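Local coordinates for penicillin-binding protein 2B (Streptococcus pneumoniae, PDB 2WAD) that cross-links the peptides of adjacent glycan strands in cell-wall peptidoglycan as a penicillin-binding transpeptidase of the machinery that builds peripheral peptidoglycan, at residues Lys362-Leu365 / Lys366-Glu369; His286-Lys289 / His290-Glu294; Ile546-Gly549 / Ile550-Asn553; Asn166-Glu169 / Asp170-Lys173. All coordinates share one frame; numbering follows the deposited sequence.

Contact 1 (Lys362-Leu365 / Lys366-Glu369); sequences KHDL and KTGE
The carboxylate of Asp364 reaches across the turn to the backbone of Lys366 and Thr367, and its OD1 grips both amides. Lys366 N lies 2.9 Å from OD1 on the anti lone pair, away from OD2. Thr367 N, 3.2 Å from OD1, comes from above the carboxylate, 63° out of its plane. The two donors therefore arrive from different directions and limit how far the carboxylate can rotate. Asp364 CG stands anti to its own N (chi1 -162°), which swings the acid in over the turn.

The Thr367 side chain runs aslant to that of Asp364, its OG1 3.2 Å from Asp364 CG. Rather than bonding to the acid, OG1 accepts from Glu369 N at 3.3 Å, which makes an ST turn. The Lys366 chain bends back at its last two torsions, bringing CE within 3.4 Å of Asp364 OD1. Its ammonium stays beyond salt-bridge distance, although the opposite charges probably attract.

Two backbone bonds fix the frame beneath these side chains: Asp364 N to Glu369 O is 3.0 Å and nearly straight at 170°, while Gly368 N to Asp364 O is 2.8 Å. Gly368 O also meets the His363 ring edge-on, in its plane, 3.4 Å from CD2. Ring nitrogen ND1 is hydrogen-bonded to Ser340 O.

The bond from OD1 to the amide two residues on is that of an Asx turn. Followed by the ST turn, it closes the beta hairpin between strands 355-363 and 370-372, at one border of the six-stranded antiparallel sheet of the transpeptidase domain.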
ATOM      1  N   LYS A 362       9.698  13.461   1.998  1.00 39.10           N
ATOM      2  CA  LYS A 362      10.813  13.089   1.163  1.00 36.21           C
ATOM      3  C   LYS A 362      11.603  14.341   0.864  1.00 37.26           C
ATOM      4  O   LYS A 362      11.039  15.387   0.520  1.00 37.55           O
ATOM      5  CB  LYS A 362      10.286  12.465  -0.126  1.00 40.39           C
ATOM      6  CG  LYS A 362      11.361  12.006  -1.068  1.00 37.63           C
ATOM      7  CD  LYS A 362      10.677  11.474  -2.321  1.00 53.16           C
ATOM      8  CE  LYS A 362      11.641  10.679  -3.190  1.00 58.38           C
ATOM      9  NZ  LYS A 362      12.741  11.551  -3.660  1.00 71.67           N
ATOM     10  N   HIS A 363      12.918  14.230   1.026  1.00 35.59           N
ATOM     11  CA  HIS A 363      13.824  15.324   0.723  1.00 35.67           C
ATOM     12  C   HIS A 363      14.713  14.933  -0.455  1.00 36.15           C
ATOM     13  O   HIS A 363      15.621  14.108  -0.312  1.00 33.64           O
ATOM     14  CB  HIS A 363      14.673  15.695   1.962  1.00 34.71           C
ATOM     15  CG  HIS A 363      15.708  16.749   1.705  1.00 32.48           C
ATOM     16  ND1 HIS A 363      17.032  16.603   2.057  1.00 36.35           N
ATOM     17  CD2 HIS A 363      15.612  17.968   1.117  1.00 39.31           C
ATOM     18  CE1 HIS A 363      17.707  17.681   1.694  1.00 36.91           C
ATOM     19  NE2 HIS A 363      16.867  18.528   1.125  1.00 33.19           N
ATOM     20  N   ASP A 364      14.463  15.566  -1.600  1.00 38.49           N
ATOM     21  CA  ASP A 364      15.196  15.331  -2.847  1.00 38.17           C
ATOM     22  C   ASP A 364      16.620  15.852  -2.764  1.00 43.08           C
ATOM     23  O   ASP A 364      16.829  17.065  -2.610  1.00 42.49           O
ATOM     24  CB  ASP A 364      14.485  16.100  -3.966  1.00 41.50           C
ATOM     25  CG  ASP A 364      14.857  15.601  -5.350  1.00 40.30           C
ATOM     26  OD1 ASP A 364      16.066  15.506  -5.649  1.00 44.25           O
ATOM     27  OD2 ASP A 364      13.927  15.300  -6.130  1.00 44.38           O
ATOM     28  N   LEU A 365      17.600  14.960  -2.896  1.00 41.38           N
ATOM     29  CA  LEU A 365      18.992  15.352  -2.717  1.00 43.64           C
ATOM     30  C   LEU A 365      19.557  16.082  -3.935  1.00 46.14           C
ATOM     31  O   LEU A 365      20.686  16.557  -3.894  1.00 49.82           O
ATOM     32  CB  LEU A 365      19.886  14.163  -2.344  1.00 40.63           C
ATOM     33  CG  LEU A 365      19.462  13.368  -1.114  1.00 40.81           C
ATOM     34  CD1 LEU A 365      20.541  12.351  -0.779  1.00 41.67           C
ATOM     35  CD2 LEU A 365      19.271  14.346   0.052  1.00 40.26           C
ATOM     36  N   LYS A 366      18.783  16.206  -5.005  1.00 46.75           N
ATOM     37  CA  LYS A 366      19.258  16.968  -6.155  1.00 48.83           C
ATOM     38  C   LYS A 366      18.616  18.353  -6.252  1.00 46.69           C
ATOM     39  O   LYS A 366      19.285  19.339  -6.559  1.00 50.88           O
ATOM     40  CB  LYS A 366      19.009  16.180  -7.448  1.00 50.07           C
ATOM     41  CG  LYS A 366      19.630  14.784  -7.479  1.00 57.02           C
ATOM     42  CD  LYS A 366      18.851  13.856  -8.414  1.00 67.33           C
ATOM     43  CE  LYS A 366      17.569  13.319  -7.785  1.00 69.55           C
ATOM     44  NZ  LYS A 366      17.718  11.908  -7.313  1.00 69.85           N
ATOM     45  N   THR A 367      17.313  18.429  -6.010  1.00 45.78           N
ATOM     46  CA  THR A 367      16.581  19.679  -6.159  1.00 45.56           C
ATOM     47  C   THR A 367      16.327  20.349  -4.808  1.00 45.98           C
ATOM     48  O   THR A 367      16.075  21.544  -4.753  1.00 42.76           O
ATOM     49  CB  THR A 367      15.237  19.470  -6.842  1.00 45.06           C
ATOM     50  OG1 THR A 367      14.413  18.683  -5.986  1.00 44.32           O
ATOM     51  CG2 THR A 367      15.406  18.769  -8.190  1.00 47.56           C
ATOM     52  N   GLY A 368      16.392  19.574  -3.728  1.00 44.52           N
ATOM     53  CA  GLY A 368      16.195  20.103  -2.390  1.00 40.53           C
ATOM     54  C   GLY A 368      14.729  20.132  -2.018  1.00 40.95           C
ATOM     55  O   GLY A 368      14.388  20.395  -0.868  1.00 40.44           O
ATOM     56  N   GLU A 369      13.855  19.838  -2.972  1.00 38.99           N
ATOM     57  CA  GLU A 369      12.416  19.951  -2.725  1.00 43.27           C
ATOM     58  C   GLU A 369      11.945  18.930  -1.687  1.00 41.13           C
ATOM     59  O   GLU A 369      12.515  17.847  -1.594  1.00 40.72           O
ATOM     60  CB  GLU A 369      11.643  19.774  -4.045  1.00 44.13           C
ATOM     61  CG  GLU A 369      10.206  20.317  -4.050  1.00 55.49           C
ATOM     62  CD  GLU A 369       9.401  19.781  -5.239  1.00 62.81           C
ATOM     63  OE1 GLU A 369      10.010  19.115  -6.105  1.00 68.73           O
ATOM     64  OE2 GLU A 369       8.177  20.021  -5.324  1.00 66.14           O
TER

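Contact 2 (His286-Lys289 / His290-Glu294); sequences HLDK and HGDME. Unlike the reference sequence in segment 290-294: His290 (reference Tyr), Asp292 (reference Asn). With ZN (zinc ion), chain D.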
ATOM      1  N   HIS A 286     -35.914 -12.869 -22.594  1.00 41.66           N
ATOM      2  CA  HIS A 286     -36.600 -14.008 -23.195  1.00 43.90           C
ATOM      3  C   HIS A 286     -36.898 -13.723 -24.662  1.00 42.96           C
ATOM      4  O   HIS A 286     -37.367 -12.635 -24.997  1.00 43.99           O
ATOM      5  CB  HIS A 286     -37.868 -14.357 -22.406  1.00 44.62           C
ATOM      6  CG  HIS A 286     -37.587 -14.990 -21.078  1.00 50.36           C
ATOM      7  ND1 HIS A 286     -37.445 -14.255 -19.920  1.00 57.87           N
ATOM      8  CD2 HIS A 286     -37.369 -16.281 -20.732  1.00 54.86           C
ATOM      9  CE1 HIS A 286     -37.160 -15.065 -18.915  1.00 56.71           C
ATOM     10  NE2 HIS A 286     -37.110 -16.301 -19.382  1.00 59.88           N
ATOM     11  N   LEU A 287     -36.607 -14.698 -25.524  1.00 42.28           N
ATOM     12  CA  LEU A 287     -36.694 -14.534 -26.975  1.00 39.17           C
ATOM     13  C   LEU A 287     -37.796 -15.416 -27.532  1.00 39.56           C
ATOM     14  O   LEU A 287     -38.059 -16.477 -26.962  1.00 40.17           O
ATOM     15  CB  LEU A 287     -35.357 -14.909 -27.627  1.00 38.56           C
ATOM     16  CG  LEU A 287     -34.124 -14.320 -26.926  1.00 38.47           C
ATOM     17  CD1 LEU A 287     -32.804 -14.845 -27.475  1.00 38.51           C
ATOM     18  CD2 LEU A 287     -34.133 -12.799 -26.952  1.00 32.15           C
ATOM     19  N   ASP A 288     -38.424 -14.970 -28.624  1.00 35.45           N
ATOM     20  CA  ASP A 288     -39.374 -15.776 -29.381  1.00 34.58           C
ATOM     21  C   ASP A 288     -38.637 -16.804 -30.243  1.00 35.45           C
ATOM     22  O   ASP A 288     -37.423 -16.929 -30.158  1.00 33.89           O
ATOM     23  CB  ASP A 288     -40.387 -14.914 -30.172  1.00 30.84           C
ATOM     24  CG  ASP A 288     -39.810 -14.277 -31.440  1.00 24.21           C
ATOM     25  OD1 ASP A 288     -38.586 -14.395 -31.679  1.00 19.90           O
ATOM     26  OD2 ASP A 288     -40.579 -13.645 -32.208  1.00 13.16           O
ATOM     27  N   LYS A 289     -39.368 -17.544 -31.067  1.00 37.84           N
ATOM     28  CA  LYS A 289     -38.769 -18.642 -31.820  1.00 41.40           C
ATOM     29  C   LYS A 289     -37.768 -18.182 -32.877  1.00 43.09           C
ATOM     30  O   LYS A 289     -36.948 -18.970 -33.348  1.00 45.61           O
ATOM     31  CB  LYS A 289     -39.859 -19.467 -32.494  1.00 41.60           C
ATOM     32  CG  LYS A 289     -40.304 -18.890 -33.824  1.00 43.08           C
ATOM     33  CD  LYS A 289     -41.725 -19.275 -34.135  1.00 39.32           C
ATOM     34  CE  LYS A 289     -42.680 -18.505 -33.250  1.00 40.48           C
ATOM     35  NZ  LYS A 289     -43.977 -18.373 -33.961  1.00 46.02           N
ATOM     36  N   HIS A 290     -37.855 -16.915 -33.270  1.00 42.96           N
ATOM     37  CA  HIS A 290     -36.929 -16.356 -34.244  1.00 40.30           C
ATOM     38  C   HIS A 290     -35.734 -15.745 -33.528  1.00 39.32           C
ATOM     39  O   HIS A 290     -34.748 -15.373 -34.160  1.00 40.92           O
ATOM     40  CB  HIS A 290     -37.617 -15.296 -35.106  1.00 38.91           C
ATOM     41  CG  HIS A 290     -38.996 -15.671 -35.542  1.00 38.97           C
ATOM     42  ND1 HIS A 290     -40.108 -14.926 -35.211  1.00 37.06           N
ATOM     43  CD2 HIS A 290     -39.448 -16.713 -36.280  1.00 40.16           C
ATOM     44  CE1 HIS A 290     -41.184 -15.492 -35.726  1.00 33.20           C
ATOM     45  NE2 HIS A 290     -40.812 -16.581 -36.374  1.00 37.27           N
ATOM     46  N   GLY A 291     -35.813 -15.637 -32.207  1.00 37.55           N
ATOM     47  CA  GLY A 291     -34.749 -14.982 -31.456  1.00 35.04           C
ATOM     48  C   GLY A 291     -35.013 -13.509 -31.196  1.00 33.17           C
ATOM     49  O   GLY A 291     -34.128 -12.763 -30.797  1.00 33.72           O
ATOM     50  N   ASP A 292     -36.246 -13.082 -31.421  1.00 33.31           N
ATOM     51  CA  ASP A 292     -36.619 -11.692 -31.217  1.00 31.92           C
ATOM     52  C   ASP A 292     -36.906 -11.467 -29.734  1.00 32.97           C
ATOM     53  O   ASP A 292     -37.657 -12.241 -29.137  1.00 32.27           O
ATOM     54  CB  ASP A 292     -37.834 -11.363 -32.093  1.00 29.09           C
ATOM     55  CG  ASP A 292     -37.498 -11.398 -33.571  1.00 26.17           C
ATOM     56  OD1 ASP A 292     -36.499 -10.762 -33.955  1.00 28.82           O
ATOM     57  OD2 ASP A 292     -38.212 -12.041 -34.365  1.00 23.58           O
ATOM     58  N   MET A 293     -36.303 -10.435 -29.140  1.00 31.07           N
ATOM     59  CA  MET A 293     -36.626 -10.083 -27.758  1.00 33.61           C
ATOM     60  C   MET A 293     -38.134 -10.048 -27.488  1.00 35.40           C
ATOM     61  O   MET A 293     -38.913  -9.484 -28.260  1.00 33.52           O
ATOM     62  CB  MET A 293     -35.956  -8.774 -27.328  1.00 32.67           C
ATOM     63  CG  MET A 293     -36.716  -7.990 -26.274  1.00 35.22           C
ATOM     64  SD  MET A 293     -35.623  -6.934 -25.304  1.00 50.37           S
ATOM     65  CE  MET A 293     -34.789  -5.961 -26.554  1.00 46.99           C
ATOM     66  N   GLU A 294     -38.541 -10.664 -26.383  1.00 38.51           N
ATOM     67  CA  GLU A 294     -39.959 -10.759 -26.040  1.00 42.62           C
ATOM     68  C   GLU A 294     -40.259 -10.269 -24.626  1.00 45.08           C
ATOM     69  O   GLU A 294     -41.383  -9.848 -24.342  1.00 45.23           O
ATOM     70  CB  GLU A 294     -40.427 -12.207 -26.163  1.00 41.17           C
ATOM     71  CG  GLU A 294     -41.913 -12.346 -26.338  1.00 47.01           C
ATOM     72  CD  GLU A 294     -42.298 -13.793 -26.528  1.00 51.17           C
ATOM     73  OE1 GLU A 294     -41.704 -14.631 -25.813  1.00 52.81           O
ATOM     74  OE2 GLU A 294     -43.162 -14.072 -27.388  1.00 47.57           O
TER
HETATM   75 ZN    ZN D 700     -39.901 -13.072 -33.923  1.00 61.36          ZN
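A zinc site occupies the turn of the beta hairpin formed by strands 282-287 and 293-298, with all three ligands, Asp288, His290 and Asp292, drawn from the turn between the arms. Zinc lies 1.9 Å from Asp288 OD2, 2.0 Å from Asp292 OD2 and 2.3 Å from His290 ND1. Both His290 and Asp292 differ from the reference sequence, so this set of three ligands is a feature of the deposited variant. The Asp288 carboxylate and the His290 ring stand almost perpendicular, their planes 87° apart.

Asp288 CG sits between its backbone N and carbonyl carbon (chi1 76°), which brings the acid toward the amides of His290 and Asp292. While OD2 binds metal, OD1 accepts from Asp292 N at 2.7 Å and weakly from His290 N, so the backbone itself positions this ligand. The type I turn from Asp288 to Gly291 is closed by Gly291 N to Asp288 O at 2.9 Å. Asp288 N to Asp292 O, also 2.9 Å, joins the arms beside the non-hydrogen-bonded pair Leu287 and Met293. A salt bridge from Lys87 holds the other Asp292 oxygen, OD1. Over one face of the imidazole runs the Lys289 chain, in a CH-pi contact with CG 3.6 Å from the His290 ring centroid, 24° off the normal.

Contact 3 (Ile546-Gly549 / Ile550-Asn553); sequences IVEG and IYDN. Unlike the reference sequence in segment 550-553: Asp552 (reference Gly).
The ring of Tyr551 is approached at its edge by two oxygens of the preceding residues, Glu548 OE2 and Gly549 O, both lying near the ring plane. Gly549 O is 3.4 Å from Tyr551 CD2, and Glu548 OE2 is equally far from CE2, at 3.4 Å, so the same border of the ring meets both. The other flat group, the Glu548 carboxylate, is inclined 55° to the ring, and the two side chains cross at about a right angle.

At the end of the ring, Tyr551 OH donates to Glu548 OE2 across 2.6 Å, meeting the syn lone pair of OE2, on the side of OE1. OE1 itself remains 3.5 Å from the same OH, so the bond is one-sided. The Glu548 chain bends at its second torsion (chi2 -84°) to bring the acid alongside its own strand to the phenol. Gly549, without a side chain, lies beside the ring, its C 3.5 Å from Tyr551 CE2.

Residues three apart on a regular strand would face opposite sides of the sheet. Here Glu548 and Gly549 both pair with Lys309 of strand 307-310, a classic beta bulge, and the pieces 547-549 and 550-553 run 57° apart. That irregularity probably lets Glu548 and Tyr551 meet on one side. Strand 307-310 flanks the pair through Lys309, which touches both side chains, while Leu559 and Leu562 of the hairpin partner 559-565 pack on Tyr551.

So short a phenol-carboxylate bond is consistent with an ionised Glu548 drawing in the tyrosine hydroxyl, a polar link that would hold the orientation of the buried ring, from an acid that is itself partly exposed.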
ATOM      1  N   ILE A 546      -4.848  -0.961   7.910  1.00 36.50           N
ATOM      2  CA  ILE A 546      -5.260   0.417   7.704  1.00 34.45           C
ATOM      3  C   ILE A 546      -6.791   0.514   7.701  1.00 38.02           C
ATOM      4  O   ILE A 546      -7.371   1.556   8.033  1.00 37.85           O
ATOM      5  CB  ILE A 546      -4.709   0.922   6.356  1.00 31.44           C
ATOM      6  CG1 ILE A 546      -3.186   0.908   6.344  1.00 31.27           C
ATOM      7  CG2 ILE A 546      -5.209   2.334   6.068  1.00 33.98           C
ATOM      8  CD1 ILE A 546      -2.552   0.835   4.956  1.00 22.30           C
ATOM      9  N   VAL A 547      -7.450  -0.575   7.297  1.00 38.19           N
ATOM     10  CA  VAL A 547      -8.905  -0.633   7.304  1.00 36.57           C
ATOM     11  C   VAL A 547      -9.429  -1.131   8.645  1.00 36.82           C
ATOM     12  O   VAL A 547      -8.896  -2.096   9.183  1.00 36.08           O
ATOM     13  CB  VAL A 547      -9.447  -1.493   6.155  1.00 38.71           C
ATOM     14  CG1 VAL A 547     -10.949  -1.668   6.319  1.00 38.81           C
ATOM     15  CG2 VAL A 547      -9.123  -0.840   4.793  1.00 30.34           C
ATOM     16  N   GLU A 548     -10.454  -0.464   9.178  1.00 36.88           N
ATOM     17  CA  GLU A 548     -10.996  -0.781  10.501  1.00 36.09           C
ATOM     18  C   GLU A 548     -12.215  -1.679  10.400  1.00 35.33           C
ATOM     19  O   GLU A 548     -12.409  -2.559  11.244  1.00 35.22           O
ATOM     20  CB  GLU A 548     -11.349   0.483  11.309  1.00 37.73           C
ATOM     21  CG  GLU A 548     -12.023   0.243  12.681  1.00 36.86           C
ATOM     22  CD  GLU A 548     -13.537   0.038  12.585  1.00 45.25           C
ATOM     23  OE1 GLU A 548     -14.115  -0.685  13.423  1.00 51.42           O
ATOM     24  OE2 GLU A 548     -14.183   0.584  11.670  1.00 46.21           O
ATOM     25  N   GLY A 549     -13.042  -1.457   9.383  1.00 34.48           N
ATOM     26  CA  GLY A 549     -14.234  -2.291   9.202  1.00 34.58           C
ATOM     27  C   GLY A 549     -14.886  -2.130   7.841  1.00 32.37           C
ATOM     28  O   GLY A 549     -14.590  -1.194   7.111  1.00 30.45           O
ATOM     29  N   ILE A 550     -15.760  -3.060   7.479  1.00 33.97           N
ATOM     30  CA  ILE A 550     -16.556  -2.889   6.267  1.00 34.73           C
ATOM     31  C   ILE A 550     -17.948  -2.470   6.696  1.00 35.97           C
ATOM     32  O   ILE A 550     -18.508  -3.075   7.605  1.00 36.36           O
ATOM     33  CB  ILE A 550     -16.631  -4.181   5.446  1.00 34.27           C
ATOM     34  CG1 ILE A 550     -15.229  -4.573   4.949  1.00 38.04           C
ATOM     35  CG2 ILE A 550     -17.627  -4.028   4.311  1.00 30.95           C
ATOM     36  CD1 ILE A 550     -14.688  -5.827   5.589  1.00 33.38           C
ATOM     37  N   TYR A 551     -18.502  -1.454   6.040  1.00 38.55           N
ATOM     38  CA  TYR A 551     -19.786  -0.889   6.435  1.00 38.87           C
ATOM     39  C   TYR A 551     -20.784  -0.916   5.292  1.00 41.78           C
ATOM     40  O   TYR A 551     -20.395  -0.891   4.122  1.00 43.55           O
ATOM     41  CB  TYR A 551     -19.593   0.555   6.903  1.00 37.82           C
ATOM     42  CG  TYR A 551     -18.828   0.640   8.200  1.00 38.74           C
ATOM     43  CD1 TYR A 551     -19.446   1.083   9.361  1.00 41.68           C
ATOM     44  CD2 TYR A 551     -17.496   0.244   8.272  1.00 36.36           C
ATOM     45  CE1 TYR A 551     -18.756   1.154  10.556  1.00 41.01           C
ATOM     46  CE2 TYR A 551     -16.800   0.294   9.470  1.00 35.35           C
ATOM     47  CZ  TYR A 551     -17.444   0.752  10.600  1.00 30.79           C
ATOM     48  OH  TYR A 551     -16.790   0.800  11.793  1.00 35.69           O
ATOM     49  N   ASP A 552     -22.065  -0.961   5.651  1.00 43.14           N
ATOM     50  CA  ASP A 552     -23.154  -0.898   4.689  1.00 45.80           C
ATOM     51  C   ASP A 552     -23.387   0.548   4.292  1.00 46.59           C
ATOM     52  O   ASP A 552     -22.847   1.465   4.924  1.00 46.73           O
ATOM     53  CB  ASP A 552     -24.433  -1.442   5.318  1.00 46.72           C
ATOM     54  CG  ASP A 552     -25.400  -1.974   4.289  1.00 51.38           C
ATOM     55  OD1 ASP A 552     -25.102  -1.909   3.072  1.00 54.51           O
ATOM     56  OD2 ASP A 552     -26.466  -2.463   4.709  1.00 60.31           O
ATOM     57  N   ASN A 553     -24.170   0.729   3.231  1.00 47.32           N
ATOM     58  CA  ASN A 553     -24.675   2.032   2.810  1.00 49.09           C
ATOM     59  C   ASN A 553     -25.965   2.379   3.537  1.00 50.05           C
ATOM     60  O   ASN A 553     -26.783   1.500   3.799  1.00 52.21           O
ATOM     61  CB  ASN A 553     -24.928   2.051   1.303  1.00 47.65           C
ATOM     62  CG  ASN A 553     -23.642   2.056   0.506  1.00 45.39           C
ATOM     63  OD1 ASN A 553     -23.419   1.203  -0.352  1.00 45.31           O
ATOM     64  ND2 ASN A 553     -22.781   3.017   0.792  1.00 40.73           N
TER

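Contact 4 (Asn166-Glu169 / Asp170-Lys173); sequences NYTE and DEKK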
ATOM      1  N   ASN A 166      -7.880   3.883 -47.498  1.00 68.29           N
ATOM      2  CA  ASN A 166      -7.924   5.343 -47.549  1.00 68.13           C
ATOM      3  C   ASN A 166      -9.234   5.992 -47.083  1.00 66.97           C
ATOM      4  O   ASN A 166     -10.246   5.939 -47.779  1.00 67.11           O
ATOM      5  CB  ASN A 166      -7.541   5.830 -48.943  1.00 68.67           C
ATOM      6  CG  ASN A 166      -7.567   7.333 -49.049  1.00 70.54           C
ATOM      7  OD1 ASN A 166      -7.055   8.037 -48.178  1.00 72.26           O
ATOM      8  ND2 ASN A 166      -8.184   7.836 -50.111  1.00 73.97           N
ATOM      9  N   TYR A 167      -9.205   6.613 -45.906  1.00 66.06           N
ATOM     10  CA  TYR A 167     -10.414   7.137 -45.268  1.00 64.58           C
ATOM     11  C   TYR A 167     -10.318   8.641 -44.997  1.00 63.97           C
ATOM     12  O   TYR A 167      -9.444   9.079 -44.251  1.00 62.02           O
ATOM     13  CB  TYR A 167     -10.711   6.372 -43.962  1.00 63.17           C
ATOM     14  CG  TYR A 167     -11.284   4.986 -44.187  1.00 59.02           C
ATOM     15  CD1 TYR A 167     -12.410   4.802 -44.980  1.00 49.47           C
ATOM     16  CD2 TYR A 167     -10.700   3.864 -43.614  1.00 58.29           C
ATOM     17  CE1 TYR A 167     -12.935   3.543 -45.199  1.00 49.82           C
ATOM     18  CE2 TYR A 167     -11.218   2.590 -43.833  1.00 56.41           C
ATOM     19  CZ  TYR A 167     -12.332   2.440 -44.630  1.00 53.43           C
ATOM     20  OH  TYR A 167     -12.866   1.193 -44.849  1.00 53.62           O
ATOM     21  N   THR A 168     -11.211   9.425 -45.596  1.00 64.31           N
ATOM     22  CA  THR A 168     -11.234  10.860 -45.322  1.00 64.98           C
ATOM     23  C   THR A 168     -11.373  11.011 -43.823  1.00 65.18           C
ATOM     24  O   THR A 168     -11.693  10.038 -43.136  1.00 66.22           O
ATOM     25  CB  THR A 168     -12.417  11.600 -45.974  1.00 65.83           C
ATOM     26  OG1 THR A 168     -13.649  11.174 -45.379  1.00 67.24           O
ATOM     27  CG2 THR A 168     -12.447  11.387 -47.481  1.00 66.20           C
ATOM     28  N   GLU A 169     -11.132  12.223 -43.331  1.00 64.33           N
ATOM     29  CA  GLU A 169     -11.077  12.480 -41.898  1.00 64.04           C
ATOM     30  C   GLU A 169     -12.455  12.397 -41.241  1.00 62.55           C
ATOM     31  O   GLU A 169     -12.577  11.997 -40.079  1.00 62.01           O
ATOM     32  CB  GLU A 169     -10.422  13.839 -41.617  1.00 65.98           C
ATOM     33  CG  GLU A 169      -8.955  13.956 -42.043  1.00 67.85           C
ATOM     34  CD  GLU A 169      -8.054  12.933 -41.366  1.00 72.03           C
ATOM     35  OE1 GLU A 169      -8.018  12.892 -40.116  1.00 68.35           O
ATOM     36  OE2 GLU A 169      -7.378  12.166 -42.091  1.00 73.66           O
ATOM     37  N   ASP A 170     -13.484  12.773 -41.994  1.00 60.98           N
ATOM     38  CA  ASP A 170     -14.875  12.620 -41.559  1.00 59.33           C
ATOM     39  C   ASP A 170     -15.277  11.144 -41.467  1.00 57.13           C
ATOM     40  O   ASP A 170     -15.910  10.717 -40.503  1.00 54.36           O
ATOM     41  CB  ASP A 170     -15.826  13.348 -42.517  1.00 58.65           C
ATOM     42  CG  ASP A 170     -15.843  14.852 -42.307  1.00 60.24           C
ATOM     43  OD1 ASP A 170     -15.074  15.366 -41.456  1.00 57.49           O
ATOM     44  OD2 ASP A 170     -16.642  15.516 -43.007  1.00 58.03           O
ATOM     45  N   GLU A 171     -14.915  10.379 -42.492  1.00 56.46           N
ATOM     46  CA  GLU A 171     -15.050   8.927 -42.476  1.00 56.56           C
ATOM     47  C   GLU A 171     -14.461   8.346 -41.193  1.00 54.94           C
ATOM     48  O   GLU A 171     -15.104   7.538 -40.523  1.00 54.10           O
ATOM     49  CB  GLU A 171     -14.327   8.331 -43.679  1.00 57.17           C
ATOM     50  CG  GLU A 171     -15.091   7.230 -44.373  1.00 63.59           C
ATOM     51  CD  GLU A 171     -14.766   7.142 -45.852  1.00 68.56           C
ATOM     52  OE1 GLU A 171     -14.352   8.158 -46.458  1.00 65.91           O
ATOM     53  OE2 GLU A 171     -14.940   6.039 -46.411  1.00 71.05           O
ATOM     54  N   LYS A 172     -13.250   8.769 -40.840  1.00 53.00           N
ATOM     55  CA  LYS A 172     -12.600   8.254 -39.644  1.00 52.47           C
ATOM     56  C   LYS A 172     -13.452   8.415 -38.387  1.00 50.04           C
ATOM     57  O   LYS A 172     -13.313   7.656 -37.423  1.00 47.90           O
ATOM     58  CB  LYS A 172     -11.219   8.878 -39.443  1.00 53.25           C
ATOM     59  CG  LYS A 172     -10.155   8.311 -40.371  1.00 59.80           C
ATOM     60  CD  LYS A 172      -8.761   8.675 -39.891  1.00 67.50           C
ATOM     61  CE  LYS A 172      -7.703   8.162 -40.854  1.00 70.87           C
ATOM     62  NZ  LYS A 172      -6.424   8.898 -40.662  1.00 72.84           N
ATOM     63  N   LYS A 173     -14.339   9.402 -38.412  1.00 48.90           N
ATOM     64  CA  LYS A 173     -15.146   9.739 -37.248  1.00 47.62           C
ATOM     65  C   LYS A 173     -16.328   8.795 -37.132  1.00 46.50           C
ATOM     66  O   LYS A 173     -16.698   8.395 -36.027  1.00 43.50           O
ATOM     67  CB  LYS A 173     -15.658  11.173 -37.340  1.00 49.18           C
ATOM     68  CG  LYS A 173     -14.568  12.238 -37.316  1.00 50.47           C
ATOM     69  CD  LYS A 173     -15.201  13.619 -37.423  1.00 55.71           C
ATOM     70  CE  LYS A 173     -14.221  14.707 -37.031  1.00 60.45           C
ATOM     71  NZ  LYS A 173     -14.909  16.022 -37.061  1.00 65.02           N
TER
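Hydrogen bonds come first: Thr168, at the N-cap, and Glu171 form a capping box at the start of helix 169-182. Glu171 N donates to Thr168 OG1 at 3.3 Å. OG1 in turn donates to Glu171 OE1, also at 3.3 Å, on the anti lone pair, so one hydroxyl both accepts and gives. The return bond of the box, Thr168 N to Glu171 OE1, is weak at 3.5 Å. With chi1 of 67°, OG1 lies between the backbone N and the carbonyl carbon, where it can meet the first turn's amide. Lys172 N to Thr168 O, 3.1 Å, begins the helical backbone pattern.

Charge adds a long salt bridge, 3.7 Å from Glu169 OE2 to Lys172 NZ, between side chains that run side by side.

The ring of Tyr167 adds an edge contact with a carboxylate: Glu171 OE2 lies in the ring plane, 3.2 Å from Tyr167 CD1, with ring and carboxylate planes 66° apart. Apolar contact is limited to Tyr167 CB approaching Lys172 CG, at 4.1 Å.

Around this cap, Tyr167 packs on Leu116 and Tyr120 of helix 113-121, while Lys172 touches Leu111 in the loop before that helix and Lys173 reaches Leu101 and Ile106, tying the start of helix 169-182 to its neighbours.

Overall arrangement
The four contacts divide between the dimerisation and transpeptidase parts of an elongated chain. Contacts 2 and 4 belong to the dimerisation domain, with centres about 37 Å apart; contacts 1 and 3 belong to the transpeptidase domain, also about 37 Å between centres but on opposite sides of the chain's centre. The widest separation is between contacts 1 and 2, about 67 Å centre to centre. Contact 3 lies closest to the middle, about 17 Å from the chain's centre. None touches another, and all lie away from the active-site serine, Ser386, assigned to form the acyl-ester intermediate. Contact 2 binds its zinc directly, whereas the Leu365 side chain of contact 1 is merely about 8 Å from a different zinc ion.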